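Local structure of ATP phosphoribosyltransferase (Methanobacterium thermoautotrophicum, 2VD3) at residues A233-M238 and A257-K262; N222-N227 and S248-V253; R107-I112 and R174-I179. The protein catalyses the first step of histidine biosynthesis, the condensation of ATP with 5-phosphoribose 1-diphosphate, and is captured here in its histidine-inhibited form. All coordinates share one frame; numbering follows the deposited sequence. Where two conformers were deposited one is given.

In the fold
Contacts 1 and 2 belong to the C-terminal domain and share strand 252-260; strand 216-224 of contact 2 leads into helix 228-234, whose end opens contact 1. Contact 1 is buried and apolar apart from backbone amides turned to a bound histidine. Contact 2, its centre about 20 Å away, lies near the end of the same sheet; backbone hydrogen bonds hold it, and its outer rim is polar. Asn222 of contact 2 reaches an equivalent histidine site shared with a neighbouring subunit. Contact 3, about 43 Å from contact 1 and 61 Å from contact 2 between centres, is a partly buried loop-on-strand contact in the catalytic part of the chain, with a magnesium ion at one end.

Contact 1 of 3, residues A233-M238 and A257-K262; sequences ALMPGM and AVVDEK. With HIS (histidine), chain C; IMD (imidazole), chain F.
The close-packed part of this contact is the methyl of Ala257, covered by Met235: CB of Met235 lies 3.9 Å from CB of Ala257, and the thioether, bent back at chi2 and chi3, brings SD to 4.0 Å from the same methyl. Met235 is buried, meeting Leu221 of strand 216-224 as well. The other side, around Met238, is looser and partly exposed. There the extended methionine crosses Val258 obliquely, SD to CG2 at 4.0 Å. Between the two sides, Gly237 turns the chain with a positive phi (63°), which favours glycine, and its CA rests 3.5 Å from Val258 O; the lack of a side chain also leaves room for the carboxylate O of the bound histidine. On the Met235 side of Gly237 a water accepts from Gly237 N and gives a weak bond to Val258 O. The ligand O is gripped from both segments, by Met238 N at 2.8 Å and by Val258 N at 3.2 Å, the second nearly straight (171°). Asn222 of a neighbouring subunit also bonds the ligand. Backbone amides of a glycine-containing loop and an adjoining strand thus form the carboxylate pocket of an inhibitory histidine site at a subunit interface of the regulatory domain.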
loop_
_atom_site.group_PDB
_atom_site.type_symbol
_atom_site.label_atom_id
_atom_site.label_comp_id
_atom_site.label_asym_id
_atom_site.label_seq_id
_atom_site.Cartn_x
_atom_site.Cartn_y
_atom_site.Cartn_z
ATOM N N ALA A 233 26.076 -25.577 -41.829
ATOM C CA ALA A 233 24.739 -25.543 -42.422
ATOM C C ALA A 233 23.629 -25.306 -41.395
ATOM O O ALA A 233 22.557 -24.818 -41.747
ATOM C CB ALA A 233 24.472 -26.824 -43.219
ATOM N N LEU A 234 23.887 -25.649 -40.133
ATOM C CA LEU A 234 22.893 -25.486 -39.068
ATOM C C LEU A 234 22.940 -24.098 -38.426
ATOM O O LEU A 234 21.915 -23.574 -37.979
ATOM C CB LEU A 234 23.060 -26.567 -37.993
ATOM C CG LEU A 234 22.807 -28.038 -38.341
ATOM C CD1 LEU A 234 23.198 -28.913 -37.164
ATOM C CD2 LEU A 234 21.361 -28.310 -38.760
ATOM N N MET A 235 24.134 -23.510 -38.384
ATOM C CA MET A 235 24.333 -22.211 -37.764
ATOM C C MET A 235 24.907 -21.203 -38.757
ATOM O O MET A 235 26.092 -20.880 -38.675
ATOM C CB MET A 235 25.284 -22.328 -36.565
ATOM C CG MET A 235 24.827 -23.247 -35.457
ATOM S SD MET A 235 25.135 -22.498 -33.852
ATOM C CE MET A 235 26.891 -22.716 -33.648
ATOM N N PRO A 236 24.077 -20.675 -39.681
ATOM C CA PRO A 236 24.657 -19.704 -40.614
ATOM C C PRO A 236 25.072 -18.412 -39.898
ATOM O O PRO A 236 26.046 -17.777 -40.289
ATOM C CB PRO A 236 23.525 -19.437 -41.612
ATOM C CG PRO A 236 22.493 -20.494 -41.356
ATOM C CD PRO A 236 22.640 -20.878 -39.929
ATOM N N GLY A 237 24.343 -18.048 -38.847
ATOM C CA GLY A 237 24.618 -16.831 -38.099
ATOM C C GLY A 237 24.439 -15.602 -38.966
ATOM O O GLY A 237 23.656 -15.611 -39.924
ATOM N N MET A 238 25.173 -14.542 -38.643
ATOM C CA MET A 238 24.984 -13.274 -39.334
ATOM C C MET A 238 25.749 -13.182 -40.653
ATOM O O MET A 238 25.171 -12.820 -41.676
ATOM C CB MET A 238 25.239 -12.093 -38.394
ATOM C CG MET A 238 23.940 -11.568 -37.796
ATOM S SD MET A 238 24.076 -10.538 -36.321
ATOM C CE MET A 238 22.388 -9.960 -36.181
ATOM N N ALA A 257 27.643 -18.561 -33.026
ATOM C CA ALA A 257 26.795 -17.877 -33.994
ATOM C C ALA A 257 25.635 -17.205 -33.282
ATOM O O ALA A 257 25.127 -17.710 -32.278
ATOM C CB ALA A 257 26.284 -18.848 -35.038
ATOM N N VAL A 258 25.235 -16.049 -33.802
ATOM C CA VAL A 258 24.028 -15.371 -33.349
ATOM C C VAL A 258 22.838 -16.151 -33.908
ATOM O O VAL A 258 22.796 -16.461 -35.103
ATOM C CB VAL A 258 23.985 -13.906 -33.844
ATOM C CG1 VAL A 258 22.784 -13.169 -33.250
ATOM C CG2 VAL A 258 25.285 -13.180 -33.513
ATOM N N VAL A 259 21.899 -16.519 -33.038
ATOM C CA VAL A 259 20.721 -17.264 -33.486
ATOM C C VAL A 259 19.431 -16.657 -32.925
ATOM O O VAL A 259 19.411 -16.148 -31.809
ATOM C CB VAL A 259 20.811 -18.794 -33.178
ATOM C CG1 VAL A 259 22.257 -19.289 -33.211
ATOM C CG2 VAL A 259 20.175 -19.135 -31.854
ATOM N N ASP A 260 18.360 -16.706 -33.710
ATOM C CA ASP A 260 17.068 -16.227 -33.252
ATOM C C ASP A 260 16.363 -17.248 -32.364
ATOM O O ASP A 260 16.469 -18.447 -32.600
ATOM C CB ASP A 260 16.170 -15.869 -34.434
ATOM C CG ASP A 260 14.931 -15.122 -34.000
ATOM O OD1 ASP A 260 15.044 -13.920 -33.683
ATOM O OD2 ASP A 260 13.853 -15.740 -33.946
ATOM N N GLU A 261 15.625 -16.758 -31.366
ATOM C CA GLU A 261 14.902 -17.607 -30.410
ATOM C C GLU A 261 13.886 -18.575 -31.025
ATOM O O GLU A 261 13.633 -19.634 -30.457
ATOM C CB GLU A 261 14.226 -16.757 -29.334
ATOM C CG GLU A 261 15.204 -16.119 -28.347
ATOM C CD GLU A 261 15.461 -16.971 -27.110
ATOM O OE1 GLU A 261 15.172 -16.482 -25.998
ATOM O OE2 GLU A 261 15.953 -18.114 -27.240
ATOM N N LYS A 262 13.312 -18.203 -32.171
ATOM C CA LYS A 262 12.449 -19.096 -32.952
ATOM C C LYS A 262 13.175 -20.371 -33.364
ATOM O O LYS A 262 12.548 -21.414 -33.545
ATOM C CB LYS A 262 11.940 -18.414 -34.233
ATOM C CG LYS A 262 11.073 -17.179 -34.037
ATOM C CD LYS A 262 11.019 -16.362 -35.331
ATOM C CE LYS A 262 10.870 -14.871 -35.048
ATOM N NZ LYS A 262 11.281 -14.037 -36.216
HETATM N N HIS C . 30.368 -14.794 -36.601
HETATM C CA HIS C . 29.082 -15.010 -35.857
HETATM C C HIS C . 27.885 -14.523 -36.664
HETATM O O HIS C . 26.739 -14.812 -36.323
HETATM C CB HIS C . 29.112 -14.300 -34.500
HETATM C CG HIS C . 29.431 -12.839 -34.586
HETATM N ND1 HIS C . 30.589 -12.298 -34.067
HETATM C CD2 HIS C . 28.744 -11.808 -35.130
HETATM C CE1 HIS C . 30.602 -10.995 -34.291
HETATM N NE2 HIS C . 29.495 -10.674 -34.938
HETATM O OXT HIS C . 28.033 -13.822 -37.675
HETATM N N1 IMD F . 8.655 -23.994 -32.853
HETATM C C2 IMD F . 9.715 -23.953 -33.690
HETATM N N3 IMD F . 10.071 -22.660 -33.872
HETATM C C4 IMD F . 9.234 -21.884 -33.151
HETATM C C5 IMD F . 8.338 -22.726 -32.509
HETATM O O HOH W 1 22.579 -19.342 -37.004
#

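Contact 2 of 3, residues N222-N227 and S248-V253; sequences NIDRKN and SDNGVV. With HIS (histidine), chain B.
Antiparallel pairing of strands 216-224 and 252-260, the two inner strands of the ferredoxin-like βαββαβ C-terminal domain, brings these segments together near the end of the sheet. Backbone hydrogen bonds carry it. Ile223 and Val253 form a hydrogen-bonded pair: Ile223 N gives to Val253 O at 2.9 Å, and Val253 N returns a bond to Ile223 O at 2.8 Å, both donors lying nearly along the carbonyl axis. Beyond the non-hydrogen-bonded pair Asp224 and Val252, Arg225 N reaches Gly251 O at 2.8 Å, where Gly251 centres an inverse gamma turn leading into its strand.

Apolar contact follows the pairing. Ile223 and Val253 lie side by side and point the same way, their CG2 methyls 3.4 Å apart, on the face covered by helix 228-234 through Val231 and Leu228. On the other face, Val252 sets CG1 against CB of Asn222 and CG2 against the carboxylate of Asp224.

The polar groups divide between ligand and rim. Asn222, its CG beside the backbone N (chi1 -68°), uses both ends of its amide on a bound histidine: OD1 accepts from the ligand amine N at 3.1 Å, and ND2 gives to its OXT at 2.7 Å. ND2 also bonds Asp278, while Met238, Thr239 and Val258 of a neighbouring subunit hold the same ligand. An alanine in place of Asn222 would lose both bonds to the ligand and the one to Asp278, and would probably weaken histidine binding across the interface. At the exposed rim, Asn250 crosses Asp224 at about a right angle, with ND2 2.8 Å from OD1. The extended side chain of Arg225 crosses Val253 similarly, so that CG1 of Val253 sits 4.0 Å above the plane of its guanidinium, offset toward the rim.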
loop_
_atom_site.group_PDB
_atom_site.type_symbol
_atom_site.label_atom_id
_atom_site.label_comp_id
_atom_site.label_asym_id
_atom_site.label_seq_id
_atom_site.Cartn_x
_atom_site.Cartn_y
_atom_site.Cartn_z
ATOM N N ASN A 222 30.912 -26.840 -28.428
ATOM C CA ASN A 222 32.114 -27.595 -28.740
ATOM C C ASN A 222 31.779 -28.736 -29.703
ATOM O O ASN A 222 30.885 -29.539 -29.437
ATOM C CB ASN A 222 32.748 -28.144 -27.460
ATOM C CG ASN A 222 33.316 -27.052 -26.571
ATOM O OD1 ASN A 222 33.848 -26.048 -27.052
ATOM N ND2 ASN A 222 33.222 -27.255 -25.259
ATOM N N ILE A 223 32.489 -28.790 -30.828
ATOM C CA ILE A 223 32.282 -29.844 -31.820
ATOM C C ILE A 223 33.602 -30.484 -32.226
ATOM O O ILE A 223 34.622 -29.802 -32.340
ATOM C CB ILE A 223 31.498 -29.328 -33.076
ATOM C CG1 ILE A 223 31.050 -30.482 -33.974
ATOM C CG2 ILE A 223 32.316 -28.349 -33.888
ATOM C CD1 ILE A 223 29.922 -31.308 -33.423
ATOM N N ASP A 224 33.579 -31.800 -32.421
ATOM C CA ASP A 224 34.711 -32.501 -33.008
ATOM C C ASP A 224 34.790 -32.106 -34.481
ATOM O O ASP A 224 33.764 -32.046 -35.172
ATOM C CB ASP A 224 34.574 -34.019 -32.828
ATOM C CG ASP A 224 34.489 -34.429 -31.359
ATOM O OD1 ASP A 224 35.517 -34.876 -30.803
ATOM O OD2 ASP A 224 33.400 -34.287 -30.754
ATOM N N ARG A 225 36.009 -31.823 -34.938
ATOM C CA ARG A 225 36.279 -31.296 -36.283
ATOM C C ARG A 225 35.665 -32.105 -37.434
ATOM O O ARG A 225 35.307 -31.536 -38.470
ATOM C CB ARG A 225 37.789 -31.175 -36.492
ATOM C CG ARG A 225 38.201 -30.154 -37.520
ATOM C CD ARG A 225 39.564 -29.609 -37.180
ATOM N NE ARG A 225 39.826 -28.359 -37.886
ATOM C CZ ARG A 225 40.705 -27.445 -37.489
ATOM N NH1 ARG A 225 40.871 -26.336 -38.200
ATOM N NH2 ARG A 225 41.414 -27.634 -36.382
ATOM N N LYS A 226 35.552 -33.421 -37.249
ATOM C CA LYS A 226 34.955 -34.311 -38.253
ATOM C C LYS A 226 33.501 -33.941 -38.577
ATOM O O LYS A 226 32.994 -34.263 -39.655
ATOM C CB LYS A 226 35.058 -35.779 -37.811
ATOM C CG LYS A 226 34.470 -36.062 -36.431
ATOM C CD LYS A 226 34.821 -37.458 -35.944
ATOM C CE LYS A 226 34.383 -37.650 -34.497
ATOM N NZ LYS A 226 34.891 -38.932 -33.934
ATOM N N ASN A 227 32.851 -33.254 -37.641
ATOM C CA ASN A 227 31.462 -32.836 -37.796
ATOM C C ASN A 227 31.265 -31.327 -37.992
ATOM O O ASN A 227 30.132 -30.859 -38.097
ATOM C CB ASN A 227 30.637 -33.342 -36.612
ATOM C CG ASN A 227 30.564 -34.855 -36.558
ATOM O OD1 ASN A 227 30.278 -35.508 -37.561
ATOM N ND2 ASN A 227 30.822 -35.422 -35.383
ATOM N N SER A 248 42.055 -29.894 -26.367
ATOM C CA SER A 248 41.608 -31.188 -25.844
ATOM C C SER A 248 42.321 -32.351 -26.535
ATOM O O SER A 248 43.274 -32.146 -27.296
ATOM C CB SER A 248 40.092 -31.340 -26.010
ATOM O OG SER A 248 39.756 -31.565 -27.369
ATOM N N ASP A 249 41.835 -33.565 -26.268
ATOM C CA ASP A 249 42.404 -34.806 -26.810
ATOM C C ASP A 249 42.121 -34.995 -28.297
ATOM O O ASP A 249 42.979 -35.480 -29.040
ATOM C CB ASP A 249 41.869 -36.007 -26.034
ATOM C CG ASP A 249 42.025 -35.844 -24.538
ATOM O OD1 ASP A 249 43.056 -35.284 -24.102
ATOM O OD2 ASP A 249 41.117 -36.276 -23.796
ATOM N N ASN A 250 40.911 -34.630 -28.714
ATOM C CA ASN A 250 40.511 -34.675 -30.119
ATOM C C ASN A 250 40.730 -33.311 -30.774
ATOM O O ASN A 250 40.958 -32.315 -30.082
ATOM C CB ASN A 250 39.034 -35.087 -30.239
ATOM C CG ASN A 250 38.715 -35.785 -31.565
ATOM O OD1 ASN A 250 39.253 -36.860 -31.868
ATOM N ND2 ASN A 250 37.823 -35.185 -32.350
ATOM N N GLY A 251 40.672 -33.271 -32.102
ATOM C CA GLY A 251 40.615 -32.008 -32.827
ATOM C C GLY A 251 39.231 -31.406 -32.641
ATOM O O GLY A 251 38.367 -31.526 -33.508
ATOM N N VAL A 252 39.016 -30.783 -31.486
ATOM C CA VAL A 252 37.741 -30.150 -31.176
ATOM C C VAL A 252 37.843 -28.665 -31.483
ATOM O O VAL A 252 38.844 -28.025 -31.159
ATOM C CB VAL A 252 37.335 -30.367 -29.695
ATOM C CG1 VAL A 252 36.170 -29.464 -29.298
ATOM C CG2 VAL A 252 36.974 -31.818 -29.455
ATOM N N VAL A 253 36.811 -28.130 -32.130
ATOM C CA VAL A 253 36.677 -26.685 -32.289
ATOM C C VAL A 253 35.497 -26.152 -31.475
ATOM O O VAL A 253 34.651 -26.924 -31.015
ATOM C CB VAL A 253 36.581 -26.244 -33.783
ATOM C CG1 VAL A 253 37.846 -26.637 -34.548
ATOM C CG2 VAL A 253 35.348 -26.815 -34.460
HETATM N N HIS B . 35.508 -24.476 -24.916
HETATM C CA HIS B . 35.041 -23.908 -23.607
HETATM C C HIS B . 34.549 -25.004 -22.670
HETATM O O HIS B . 34.335 -24.764 -21.483
HETATM C CB HIS B . 33.929 -22.877 -23.826
HETATM C CG HIS B . 32.768 -23.397 -24.618
HETATM N ND1 HIS B . 32.449 -22.918 -25.872
HETATM C CD2 HIS B . 31.852 -24.352 -24.335
HETATM C CE1 HIS B . 31.386 -23.560 -26.327
HETATM N NE2 HIS B . 31.007 -24.438 -25.414
HETATM O OXT HIS B . 34.345 -26.155 -23.078
#

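Contact 3 of 3, residues R107-I112 and R174-I179; sequences RGPEDI and RVIDTI. With MG (magnesium ion), chain M.
OD1 of Asp177 is gripped twice: a magnesium ion binds it at 2.4 Å, and Thr178 N, the next amide along the chain, adds a weak hydrogen bond at 2.7 Å. The other oxygen, OD2, bonds to Tyr129 OH and lies 3.4 Å from CG of Pro109, whose ring crosses the aspartate at about a right angle. CG of Asp177 is anti to the backbone N (chi1 -153°), which carries the carboxylate out to the metal.

The middle of the contact is apolar. Ile176 holds its CG1 in the crowded position between backbone N and carbonyl carbon, placing CD1 4.2 Å from CD of Pro109 and in looser touch with Ile112, while CG2 packs on Arg107 O. Opposite the magnesium end, two arginines run alongside each other, pointing the same way; CG of Arg107 comes 3.5 Å from NH2 of Arg174, and their guanidinium planes stand 81° apart. Thr105 O takes the NE of Arg107, and Glu102 O takes NH1 of Arg174. Within the loop, OD2 of Asp111 receives Arg107 N in a nearly straight bond of 3.1 Å, closing the loop around the 3-10 turn 109-111.

Ile176 and Asp177 form a classic beta bulge opposite Leu98 of strand 94-101. The 3-10 loop packs on one side of strand 173-188 beside helix 123-132, whereas Val175 points away from the loop and touches Leu168 and Arg169 of helix 166-170.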
loop_
_atom_site.group_PDB
_atom_site.type_symbol
_atom_site.label_atom_id
_atom_site.label_comp_id
_atom_site.label_asym_id
_atom_site.label_seq_id
_atom_site.Cartn_x
_atom_site.Cartn_y
_atom_site.Cartn_z
ATOM N N ARG A 107 -23.155 -7.734 -34.440
ATOM C CA ARG A 107 -22.020 -8.638 -34.655
ATOM C C ARG A 107 -20.859 -7.974 -35.407
ATOM O O ARG A 107 -19.749 -8.510 -35.456
ATOM C CB ARG A 107 -22.477 -9.920 -35.362
ATOM C CG ARG A 107 -23.074 -10.970 -34.426
ATOM C CD ARG A 107 -24.176 -11.751 -35.107
ATOM N NE ARG A 107 -25.422 -10.990 -35.139
ATOM C CZ ARG A 107 -26.368 -11.116 -36.065
ATOM N NH1 ARG A 107 -26.226 -11.973 -37.069
ATOM N NH2 ARG A 107 -27.460 -10.368 -35.990
ATOM N N GLY A 108 -21.121 -6.799 -35.972
ATOM C CA GLY A 108 -20.099 -6.006 -36.664
ATOM C C GLY A 108 -20.521 -4.548 -36.694
ATOM O O GLY A 108 -21.698 -4.250 -36.479
ATOM N N PRO A 109 -19.572 -3.626 -36.959
ATOM C CA PRO A 109 -19.880 -2.181 -36.957
ATOM C C PRO A 109 -21.052 -1.766 -37.857
ATOM O O PRO A 109 -21.634 -0.702 -37.644
ATOM C CB PRO A 109 -18.571 -1.525 -37.433
ATOM C CG PRO A 109 -17.716 -2.629 -37.936
ATOM C CD PRO A 109 -18.153 -3.883 -37.257
ATOM N N GLU A 110 -21.401 -2.602 -38.832
ATOM C CA GLU A 110 -22.491 -2.297 -39.767
ATOM C C GLU A 110 -23.855 -2.283 -39.076
ATOM O O GLU A 110 -24.804 -1.669 -39.575
ATOM C CB GLU A 110 -22.528 -3.296 -40.937
ATOM C CG GLU A 110 -21.168 -3.820 -41.397
ATOM C CD GLU A 110 -20.765 -5.107 -40.684
ATOM O OE1 GLU A 110 -19.661 -5.147 -40.090
ATOM O OE2 GLU A 110 -21.561 -6.076 -40.713
ATOM N N ASP A 111 -23.933 -2.952 -37.925
ATOM C CA ASP A 111 -25.196 -3.201 -37.226
ATOM C C ASP A 111 -25.552 -2.123 -36.205
ATOM O O ASP A 111 -26.640 -2.145 -35.621
ATOM C CB ASP A 111 -25.136 -4.567 -36.528
ATOM C CG ASP A 111 -24.753 -5.698 -37.473
ATOM O OD1 ASP A 111 -24.543 -5.435 -38.675
ATOM O OD2 ASP A 111 -24.659 -6.854 -37.009
ATOM N N ILE A 112 -24.632 -1.189 -35.982
ATOM C CA ILE A 112 -24.813 -0.169 -34.955
ATOM C C ILE A 112 -25.893 0.830 -35.377
ATOM O O ILE A 112 -25.777 1.466 -36.428
ATOM C CB ILE A 112 -23.481 0.546 -34.606
ATOM C CG1 ILE A 112 -22.456 -0.458 -34.066
ATOM C CG2 ILE A 112 -23.709 1.656 -33.584
ATOM C CD1 ILE A 112 -21.013 0.004 -34.166
ATOM N N ARG A 174 -17.999 -9.770 -26.775
ATOM C CA ARG A 174 -17.386 -10.200 -28.026
ATOM C C ARG A 174 -16.829 -9.006 -28.813
ATOM O O ARG A 174 -17.508 -7.984 -28.963
ATOM C CB ARG A 174 -18.417 -10.964 -28.854
ATOM C CG ARG A 174 -17.965 -11.362 -30.248
ATOM C CD ARG A 174 -19.114 -11.959 -31.062
ATOM N NE ARG A 174 -20.165 -10.985 -31.361
ATOM C CZ ARG A 174 -21.385 -10.992 -30.822
ATOM N NH1 ARG A 174 -21.729 -11.927 -29.942
ATOM N NH2 ARG A 174 -22.271 -10.063 -31.170
ATOM N N VAL A 175 -15.595 -9.144 -29.304
ATOM C CA VAL A 175 -14.950 -8.119 -30.140
ATOM C C VAL A 175 -15.687 -8.033 -31.468
ATOM O O VAL A 175 -15.774 -9.026 -32.191
ATOM C CB VAL A 175 -13.457 -8.446 -30.422
ATOM C CG1 VAL A 175 -12.841 -7.428 -31.370
ATOM C CG2 VAL A 175 -12.658 -8.506 -29.133
ATOM N N ILE A 176 -16.233 -6.864 -31.784
ATOM C CA ILE A 176 -16.917 -6.691 -33.073
ATOM C C ILE A 176 -16.123 -5.827 -34.061
ATOM O O ILE A 176 -16.498 -5.699 -35.225
ATOM C CB ILE A 176 -18.425 -6.265 -32.927
ATOM C CG1 ILE A 176 -18.584 -4.934 -32.190
ATOM C CG2 ILE A 176 -19.221 -7.358 -32.230
ATOM C CD1 ILE A 176 -18.936 -3.787 -33.087
ATOM N N ASP A 177 -15.012 -5.261 -33.583
ATOM C CA ASP A 177 -14.025 -4.588 -34.436
ATOM C C ASP A 177 -12.776 -4.184 -33.659
ATOM O O ASP A 177 -12.804 -4.066 -32.429
ATOM C CB ASP A 177 -14.617 -3.360 -35.126
ATOM C CG ASP A 177 -13.925 -3.039 -36.439
ATOM O OD1 ASP A 177 -12.878 -3.656 -36.746
ATOM O OD2 ASP A 177 -14.433 -2.165 -37.172
ATOM N N THR A 178 -11.675 -4.007 -34.390
ATOM C CA THR A 178 -10.462 -3.425 -33.834
ATOM C C THR A 178 -10.371 -1.977 -34.305
ATOM O O THR A 178 -10.383 -1.705 -35.497
ATOM C CB THR A 178 -9.191 -4.223 -34.225
ATOM O OG1 THR A 178 -9.303 -5.569 -33.744
ATOM C CG2 THR A 178 -7.944 -3.593 -33.616
ATOM N N ILE A 179 -10.291 -1.055 -33.350
ATOM C CA ILE A 179 -10.234 0.380 -33.659
ATOM C C ILE A 179 -8.807 0.850 -33.924
ATOM O O ILE A 179 -8.574 1.633 -34.828
ATOM C CB ILE A 179 -10.863 1.225 -32.525
ATOM C CG1 ILE A 179 -12.239 0.659 -32.147
ATOM C CG2 ILE A 179 -10.970 2.678 -32.934
ATOM C CD1 ILE A 179 -12.828 1.234 -30.883
HETATM MG MG MG M . -12.066 -2.677 -38.813
#